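Local coordinates for protein dihydrofolate reductase, putative (Aspergillus flavus, PDB 6DRS) that probably catalyses the NADPH-dependent reduction of dihydrofolate to tetrahydrofolate, the step blocked by antifolate inhibitors, at residues Met62-Tyr67 with Ser93-Glu98. Sequence-based numbering, arbitrary orientation.
Sequences MGRKTY and SKRVAE. With NAP (NADP nicotinamide-adenine-dinucleotide phosphate), chain H; SO4 (sulfate ion), chain C.
The Tyr67 ring and the Arg95 guanidinium, their planes 58° apart, meet at the ring's edge: NH1 of Arg95 lies near the ring plane, 4.0 Å from Tyr67 CE2. Met62 SD lies in plane at the ring edge too, whereas Val96 CG2 approaches Tyr67 CE2 obliquely at 4.0 Å, an apolar touch. Near the edge of the Arg95 guanidinium comes Arg64 CD, 3.9 Å from Arg95 NH2, and the two guanidinium planes stand 81° apart. At the edge of the Arg64 guanidinium, in its plane, lie the phosphorus of the NAP 2'-phosphate and the sulfur of a sulfate ion, probably from the crystallisation liquor; Lys65 CG sits 3.6 Å above one face, offset toward the rim. With CG anti to the backbone N (chi1 -179°), the Tyr67 side chain reaches across to helix 89-116. Its hydroxyl is hydrogen-bonded to Glu99, which also forms a salt bridge with Arg95 NH1, while Asp68 pairs with Arg95 NH2 and Arg64 NH1; these carboxylates probably offset the like charges of Arg64 and Arg95, whose NE and NH2 respectively come within 5.1 Å without touching. Ile84 of strand 81-85 touches Arg64, Tyr67 and Val96, so the contact joins two helices over the parallel part of the dihydrofolate reductase sheet.

Gly63 is the N-cap of helix 64-69, whose first turn lines the bound cofactor. There Thr66 OG1 donates to O1A of NAP, and Thr66 N adds a weak bond to the same oxygen; O1A belongs to the PA phosphate of the diphosphate bridge, which is probably stabilised by the helix N-terminus. Bends at chi2 and chi3 fold Arg64 back toward the 2'-phosphate, where NE reaches O2X and NH2 reaches O1X, each at 2.6 Å.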
ATOM      1  N   MET A  62       5.328   6.196  -0.735  1.00 15.25           N
ATOM      2  CA  MET A  62       4.863   6.008  -2.115  1.00 15.73           C
ATOM      3  C   MET A  62       5.688   6.855  -3.100  1.00 17.14           C
ATOM      4  O   MET A  62       6.217   7.915  -2.762  1.00 17.95           O
ATOM      5  CB  MET A  62       3.377   6.361  -2.240  1.00 14.73           C
ATOM      6  CG  MET A  62       3.093   7.840  -2.101  1.00 14.28           C
ATOM      7  SD  MET A  62       1.362   8.099  -1.675  1.00 15.05           S
ATOM      8  CE  MET A  62       1.475   7.890   0.109  1.00 15.59           C
ATOM      9  N   GLY A  63       5.801   6.384  -4.348  1.00 18.69           N
ATOM     10  CA  GLY A  63       6.368   7.219  -5.413  1.00 16.89           C
ATOM     11  C   GLY A  63       5.386   8.315  -5.816  1.00 16.73           C
ATOM     12  O   GLY A  63       4.173   8.202  -5.581  1.00 16.34           O
ATOM     13  N   ARG A  64       5.900   9.385  -6.430  1.00 17.39           N
ATOM     14  CA  ARG A  64       5.052  10.525  -6.764  1.00 17.76           C
ATOM     15  C   ARG A  64       3.914  10.108  -7.714  1.00 16.77           C
ATOM     16  O   ARG A  64       2.800  10.650  -7.624  1.00 16.82           O
ATOM     17  CB  ARG A  64       5.903  11.725  -7.205  1.00 18.77           C
ATOM     18  CG  ARG A  64       5.101  13.005  -7.424  1.00 19.56           C
ATOM     19  CD  ARG A  64       4.412  13.060  -8.783  1.00 20.35           C
ATOM     20  NE  ARG A  64       5.438  12.803  -9.785  1.00 20.69           N
ATOM     21  CZ  ARG A  64       5.212  12.578 -11.068  1.00 19.97           C
ATOM     22  NH1 ARG A  64       3.976  12.539 -11.537  1.00 18.59           N
ATOM     23  NH2 ARG A  64       6.241  12.378 -11.869  1.00 20.43           N
ATOM     24  N   LYS A  65       4.159   9.141  -8.603  1.00 17.23           N
ATOM     25  CA  LYS A  65       3.124   8.760  -9.570  1.00 16.28           C
ATOM     26  C   LYS A  65       1.981   8.028  -8.856  1.00 16.72           C
ATOM     27  O   LYS A  65       0.794   8.226  -9.189  1.00 16.04           O
ATOM     28  CB  LYS A  65       3.721   7.931 -10.711  1.00 17.31           C
ATOM     29  CG  LYS A  65       4.369   8.761 -11.810  1.00 17.78           C
ATOM     30  CD  LYS A  65       5.316   7.943 -12.655  1.00 19.06           C
ATOM     31  CE  LYS A  65       5.732   8.601 -13.951  1.00 18.84           C
ATOM     32  NZ  LYS A  65       7.078   8.117 -14.345  1.00 20.25           N
ATOM     33  N   THR A  66       2.322   7.218  -7.860  1.00 15.51           N
ATOM     34  CA  THR A  66       1.299   6.536  -7.069  1.00 15.51           C
ATOM     35  C   THR A  66       0.514   7.569  -6.261  1.00 15.03           C
ATOM     36  O   THR A  66      -0.718   7.514  -6.201  1.00 13.22           O
ATOM     37  CB  THR A  66       1.907   5.452  -6.171  1.00 15.56           C
ATOM     38  OG1 THR A  66       2.514   4.471  -7.016  1.00 16.42           O
ATOM     39  CG2 THR A  66       0.866   4.793  -5.294  1.00 15.43           C
ATOM     40  N   TYR A  67       1.217   8.544  -5.680  1.00 15.52           N
ATOM     41  CA  TYR A  67       0.465   9.651  -5.058  1.00 16.39           C
ATOM     42  C   TYR A  67      -0.556  10.219  -6.051  1.00 16.99           C
ATOM     43  O   TYR A  67      -1.728  10.360  -5.726  1.00 16.25           O
ATOM     44  CB  TYR A  67       1.388  10.735  -4.506  1.00 16.50           C
ATOM     45  CG  TYR A  67       0.633  11.860  -3.842  1.00 18.07           C
ATOM     46  CD1 TYR A  67       0.140  11.732  -2.547  1.00 18.43           C
ATOM     47  CD2 TYR A  67       0.417  13.066  -4.500  1.00 18.67           C
ATOM     48  CE1 TYR A  67      -0.540  12.770  -1.924  1.00 17.98           C
ATOM     49  CE2 TYR A  67      -0.287  14.103  -3.900  1.00 18.73           C
ATOM     50  CZ  TYR A  67      -0.747  13.963  -2.599  1.00 18.78           C
ATOM     51  OH  TYR A  67      -1.412  14.991  -1.991  1.00 17.38           O
ATOM     52  N   SER A  93       6.382  19.410  -2.903  1.00 23.36           N
ATOM     53  CA  SER A  93       6.087  20.007  -1.565  1.00 25.19           C
ATOM     54  C   SER A  93       4.951  21.030  -1.648  1.00 26.45           C
ATOM     55  O   SER A  93       3.952  20.876  -0.943  1.00 27.32           O
ATOM     56  CB  SER A  93       7.302  20.650  -0.983  1.00 23.90           C
ATOM     57  OG  SER A  93       8.227  19.655  -0.594  1.00 25.18           O
ATOM     58  N   LYS A  94       5.091  22.063  -2.496  1.00 26.22           N
ATOM     59  CA  LYS A  94       4.072  23.127  -2.527  1.00 26.56           C
ATOM     60  C   LYS A  94       2.699  22.535  -2.842  1.00 26.19           C
ATOM     61  O   LYS A  94       1.681  22.921  -2.232  1.00 25.90           O
ATOM     62  CB  LYS A  94       4.366  24.201  -3.576  1.00 30.71           C
ATOM     63  CG  LYS A  94       5.657  24.992  -3.404  1.00 37.43           C
ATOM     64  CD  LYS A  94       5.443  26.503  -3.625  1.00 45.31           C
ATOM     65  CE  LYS A  94       6.466  27.186  -4.517  1.00 47.26           C
ATOM     66  NZ  LYS A  94       7.822  26.604  -4.367  1.00 48.50           N
ATOM     67  N   ARG A  95       2.658  21.609  -3.797  1.00 25.05           N
ATOM     68  CA  ARG A  95       1.361  21.077  -4.234  1.00 22.81           C
ATOM     69  C   ARG A  95       0.788  20.147  -3.144  1.00 21.41           C
ATOM     70  O   ARG A  95      -0.423  20.130  -2.911  1.00 22.44           O
ATOM     71  CB  ARG A  95       1.506  20.396  -5.603  1.00 22.97           C
ATOM     72  CG  ARG A  95       0.244  19.706  -6.109  1.00 22.84           C
ATOM     73  CD  ARG A  95       0.429  19.101  -7.491  1.00 23.23           C
ATOM     74  NE  ARG A  95       1.376  17.996  -7.548  1.00 22.93           N
ATOM     75  CZ  ARG A  95       1.029  16.722  -7.441  1.00 22.93           C
ATOM     76  NH1 ARG A  95      -0.233  16.401  -7.201  1.00 22.84           N
ATOM     77  NH2 ARG A  95       1.939  15.779  -7.616  1.00 22.64           N
ATOM     78  N   VAL A  96       1.648  19.350  -2.507  1.00 21.21           N
ATOM     79  CA  VAL A  96       1.180  18.407  -1.453  1.00 20.78           C
ATOM     80  C   VAL A  96       0.648  19.234  -0.264  1.00 21.36           C
ATOM     81  O   VAL A  96      -0.486  18.996   0.210  1.00 19.89           O
ATOM     82  CB  VAL A  96       2.292  17.412  -1.058  1.00 21.13           C
ATOM     83  CG1 VAL A  96       2.021  16.738   0.282  1.00 19.03           C
ATOM     84  CG2 VAL A  96       2.542  16.372  -2.153  1.00 19.77           C
ATOM     85  N   ALA A  97       1.416  20.273   0.122  1.00 21.14           N
ATOM     86  CA  ALA A  97       1.023  21.190   1.213  1.00 22.65           C
ATOM     87  C   ALA A  97      -0.372  21.729   0.926  1.00 23.90           C
ATOM     88  O   ALA A  97      -1.219  21.801   1.809  1.00 27.06           O
ATOM     89  CB  ALA A  97       2.026  22.298   1.372  1.00 22.00           C
ATOM     90  N   GLU A  98      -0.625  22.023  -0.340  1.00 25.18           N
ATOM     91  CA  GLU A  98      -1.901  22.593  -0.711  1.00 24.31           C
ATOM     92  C   GLU A  98      -2.999  21.542  -0.555  1.00 22.87           C
ATOM     93  O   GLU A  98      -4.080  21.841  -0.032  1.00 22.74           O
ATOM     94  CB  GLU A  98      -1.815  23.098  -2.147  1.00 29.22           C
ATOM     95  CG  GLU A  98      -2.791  24.209  -2.477  1.00 35.82           C
ATOM     96  CD  GLU A  98      -2.707  24.604  -3.946  1.00 42.79           C
ATOM     97  OE1 GLU A  98      -1.586  24.969  -4.404  1.00 44.27           O
ATOM     98  OE2 GLU A  98      -3.747  24.520  -4.638  1.00 42.76           O
TER
HETATM   99  PA  NAP H 307       6.034   5.126  -8.781  1.00 16.47           P
HETATM  100  O1A NAP H 307       4.730   5.200  -8.038  1.00 15.94           O
HETATM  101  O2A NAP H 307       7.208   4.266  -8.482  1.00 15.21           O
HETATM  102  O5B NAP H 307       6.580   6.647  -8.945  1.00 19.00           O
HETATM  103  C5B NAP H 307       7.653   7.028  -9.829  1.00 19.26           C
HETATM  104  C4B NAP H 307       8.052   8.420  -9.387  1.00 20.89           C
HETATM  105  O4B NAP H 307       8.584   8.355  -8.062  1.00 21.63           O
HETATM  106  C3B NAP H 307       9.169   9.043 -10.212  1.00 22.19           C
HETATM  107  O3B NAP H 307       8.636   9.694 -11.376  1.00 19.81           O
HETATM  108  C2B NAP H 307       9.770  10.026  -9.225  1.00 21.97           C
HETATM  109  O2B NAP H 307       8.884  11.126  -9.036  1.00 20.75           O
HETATM  110  C1B NAP H 307       9.668   9.285  -7.904  1.00 23.77           C
HETATM  111  N9A NAP H 307      10.871   8.514  -7.646  1.00 25.51           N
HETATM  112  C8A NAP H 307      10.974   7.234  -8.038  1.00 27.71           C
HETATM  113  N7A NAP H 307      12.179   6.745  -7.678  1.00 30.01           N
HETATM  114  C5A NAP H 307      12.859   7.720  -7.038  1.00 29.89           C
HETATM  115  C6A NAP H 307      14.195   7.837  -6.410  1.00 30.79           C
HETATM  116  N6A NAP H 307      14.984   6.754  -6.416  1.00 33.72           N
HETATM  117  N1A NAP H 307      14.581   8.999  -5.840  1.00 29.98           N
HETATM  118  C2A NAP H 307      13.734  10.044  -5.853  1.00 29.09           C
HETATM  119  N3A NAP H 307      12.495  10.003  -6.414  1.00 28.77           N
HETATM  120  C4A NAP H 307      11.996   8.896  -7.023  1.00 27.35           C
HETATM  121  O3  NAP H 307       5.589   4.972 -10.354  1.00 18.04           O
HETATM  122  PN  NAP H 307       5.436   3.623 -11.256  1.00 16.18           P
HETATM  123  O1N NAP H 307       6.495   2.643 -10.968  1.00 15.30           O
HETATM  124  O2N NAP H 307       5.262   4.205 -12.642  1.00 17.71           O
HETATM  125  O5D NAP H 307       4.023   3.055 -10.769  1.00 14.77           O
HETATM  126  C5D NAP H 307       2.853   3.827 -10.887  1.00 13.49           C
HETATM  127  C4D NAP H 307       1.850   2.823 -11.413  1.00 13.54           C
HETATM  128  O4D NAP H 307       1.839   1.703 -10.528  1.00 13.23           O
HETATM  129  C3D NAP H 307       0.429   3.321 -11.524  1.00 13.46           C
HETATM  130  O3D NAP H 307      -0.151   2.677 -12.688  1.00 14.03           O
HETATM  131  C2D NAP H 307      -0.195   2.802 -10.256  1.00 12.45           C
HETATM  132  O2D NAP H 307      -1.582   2.645 -10.420  1.00 11.87           O
HETATM  133  C1D NAP H 307       0.505   1.475 -10.064  1.00 13.28           C
HETATM  134  N1N NAP H 307       0.487   1.023  -8.656  1.00 14.26           N
HETATM  135  C2N NAP H 307      -0.131  -0.149  -8.377  1.00 14.42           C
HETATM  136  C3N NAP H 307      -0.216  -0.643  -7.059  1.00 15.18           C
HETATM  137  C7N NAP H 307      -0.908  -1.977  -6.784  1.00 15.37           C
HETATM  138  O7N NAP H 307      -0.895  -2.476  -5.654  1.00 14.98           O
HETATM  139  N7N NAP H 307      -1.532  -2.587  -7.809  1.00 14.23           N
HETATM  140  C4N NAP H 307       0.326   0.138  -6.020  1.00 14.87           C
HETATM  141  C5N NAP H 307       0.949   1.345  -6.347  1.00 14.83           C
HETATM  142  C6N NAP H 307       1.009   1.784  -7.671  1.00 14.43           C
HETATM  143  P2B NAP H 307       9.084  12.507  -9.838  1.00 20.56           P
HETATM  144  O1X NAP H 307       8.794  12.188 -11.298  1.00 20.33           O
HETATM  145  O2X NAP H 307       7.946  13.356  -9.309  1.00 19.19           O
HETATM  146  O3X NAP H 307      10.523  12.761  -9.509  1.00 19.54           O
HETATM  147  S   SO4 C 302       4.521  12.143 -15.119  1.00 82.52           S
HETATM  148  O1  SO4 C 302       3.866  11.307 -16.149  1.00 84.78           O
HETATM  149  O2  SO4 C 302       4.055  11.598 -13.822  1.00 78.78           O
HETATM  150  O3  SO4 C 302       6.006  12.064 -15.261  1.00 73.42           O
HETATM  151  O4  SO4 C 302       4.088  13.560 -15.272  1.00 76.24           O